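Local structure of uridylate kinase (Bacillus anthracis, 2JJX) at residues L218-F223 with G241-N245. The protein phosphorylates UMP to UDP with ATP in pyrimidine biosynthesis and carries an allosteric nucleotide-binding site. Residues are numbered along the deposited sequence; the frame is centred on the assembly and turned at random.
Sequences LPAHVF and GTLIN
L243 lays its CD2 methyl over one face of the H221 imidazole, a CH-pi contact with CD2 3.9 Å from the ring centroid; H221 is m (chi1 -71°), L243 t,t. The same methyl lies 4.2 Å from P219 CB. H221 and L243 form the non-hydrogen-bonded pair (CA-CA 4.8 Å) of antiparallel strands 220-223 and 242-245, whose axes approach to 4.8 Å with directions 157° apart. Residues 220-223 and 242-244 are extended (phi -91 to -160°, psi 113 to 174°). Hydrogen-bonded pairs flank it: A220 N donates to I244 O (3.2 Å), I244 N to A220 O (2.8 Å), V222 N to T242 O (3.0 Å) and T242 N to V222 O (2.8 Å). On the other face, A220 CB meets I244 CB at 4.2 Å, and V222 (t) brings CG2 within 4.2 Å of CD1 of I244 (m,t). At the strand entry G241 has phi +71°, and a CB there would clash with V222 O and F223 CB. On its other edge 220-224 is hydrogen-bonded to parallel strand 164-169, in the mixed sheet of this amino acid kinase fold. Main-chain hydrogen bonds thus set the register, apolar contacts line both faces, and Y12 and Y189 satisfy H221 NE2 and T242 OG1.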
loop_
_atom_site.group_PDB
_atom_site.type_symbol
_atom_site.label_atom_id
_atom_site.label_comp_id
_atom_site.label_asym_id
_atom_site.label_seq_id
_atom_site.Cartn_x
_atom_site.Cartn_y
_atom_site.Cartn_z
ATOM N N LEU A 218 18.672 22.284 17.755
ATOM C CA LEU A 218 18.277 23.042 16.571
ATOM C C LEU A 218 18.075 24.500 16.938
ATOM O O LEU A 218 17.356 24.850 17.866
ATOM C CB LEU A 218 16.972 22.508 15.962
ATOM C CG LEU A 218 16.712 22.536 14.441
ATOM C CD1 LEU A 218 15.389 23.173 14.087
ATOM C CD2 LEU A 218 17.829 23.078 13.588
ATOM N N PRO A 219 18.700 25.381 16.183
ATOM C CA PRO A 219 18.478 26.796 16.479
ATOM C C PRO A 219 17.256 27.239 15.661
ATOM O O PRO A 219 16.997 26.731 14.560
ATOM C CB PRO A 219 19.754 27.480 15.957
ATOM C CG PRO A 219 20.567 26.404 15.253
ATOM C CD PRO A 219 20.076 25.066 15.776
ATOM N N ALA A 220 16.495 28.188 16.189
ATOM C CA ALA A 220 15.346 28.692 15.455
ATOM C C ALA A 220 15.459 30.185 15.241
ATOM O O ALA A 220 15.921 30.893 16.119
ATOM C CB ALA A 220 14.061 28.378 16.195
ATOM N N HIS A 221 14.941 30.672 14.118
ATOM C CA HIS A 221 14.893 32.098 13.868
ATOM C C HIS A 221 13.463 32.533 13.643
ATOM O O HIS A 221 12.776 31.983 12.797
ATOM C CB HIS A 221 15.754 32.463 12.670
ATOM C CG HIS A 221 17.223 32.355 12.938
ATOM N ND1 HIS A 221 17.980 33.430 13.348
ATOM C CD2 HIS A 221 18.077 31.306 12.847
ATOM C CE1 HIS A 221 19.233 33.044 13.517
ATOM N NE2 HIS A 221 19.322 31.762 13.210
ATOM N N VAL A 222 12.988 33.471 14.452
ATOM C CA VAL A 222 11.650 34.016 14.267
ATOM C C VAL A 222 11.833 35.425 13.717
ATOM O O VAL A 222 12.646 36.207 14.216
ATOM C CB VAL A 222 10.816 33.944 15.566
ATOM C CG1 VAL A 222 9.372 34.407 15.329
ATOM C CG2 VAL A 222 10.829 32.517 16.121
ATOM N N PHE A 223 11.175 35.708 12.600
ATOM C CA PHE A 223 11.414 36.976 11.927
ATOM C C PHE A 223 10.274 37.328 11.007
ATOM O O PHE A 223 9.391 36.512 10.782
ATOM C CB PHE A 223 12.690 36.877 11.093
ATOM C CG PHE A 223 12.644 35.799 10.039
ATOM C CD1 PHE A 223 13.191 34.545 10.271
ATOM C CD2 PHE A 223 11.966 36.013 8.850
ATOM C CE1 PHE A 223 13.070 33.549 9.328
ATOM C CE2 PHE A 223 11.884 35.027 7.900
ATOM C CZ PHE A 223 12.423 33.792 8.140
ATOM N N GLY A 241 15.583 39.950 13.532
ATOM C CA GLY A 241 14.595 39.062 14.128
ATOM C C GLY A 241 15.118 38.485 15.435
ATOM O O GLY A 241 16.062 39.008 16.016
ATOM N N THR A 242 14.543 37.378 15.889
ATOM C CA THR A 242 14.951 36.736 17.149
ATOM C C THR A 242 15.640 35.382 16.901
ATOM O O THR A 242 15.253 34.644 16.012
ATOM C CB THR A 242 13.721 36.566 18.087
ATOM O OG1 THR A 242 13.402 37.827 18.697
ATOM C CG2 THR A 242 14.033 35.548 19.141
ATOM N N LEU A 243 16.647 35.043 17.703
ATOM C CA LEU A 243 17.362 33.761 17.582
ATOM C C LEU A 243 17.178 32.942 18.828
ATOM O O LEU A 243 17.762 33.271 19.846
ATOM C CB LEU A 243 18.874 33.965 17.465
ATOM C CG LEU A 243 19.727 32.848 16.834
ATOM C CD1 LEU A 243 21.153 32.757 17.368
ATOM C CD2 LEU A 243 19.049 31.510 16.956
ATOM N N ILE A 244 16.480 31.819 18.732
ATOM C CA ILE A 244 16.281 30.929 19.881
ATOM C C ILE A 244 17.363 29.857 19.979
ATOM O O ILE A 244 17.528 29.031 19.102
ATOM C CB ILE A 244 14.865 30.353 19.848
ATOM C CG1 ILE A 244 13.919 31.461 19.365
ATOM C CG2 ILE A 244 14.502 29.820 21.218
ATOM C CD1 ILE A 244 12.501 31.291 19.796
ATOM N N ASN A 245 18.095 29.889 21.076
ATOM C CA ASN A 245 19.348 29.183 21.239
ATOM C C ASN A 245 19.418 28.579 22.631
ATOM O O ASN A 245 18.510 28.746 23.454
ATOM C CB ASN A 245 20.414 30.274 21.247
ATOM C CG ASN A 245 21.558 29.997 20.317
ATOM O OD1 ASN A 245 22.004 31.044 19.626
ATOM N ND2 ASN A 245 22.195 28.954 20.422
#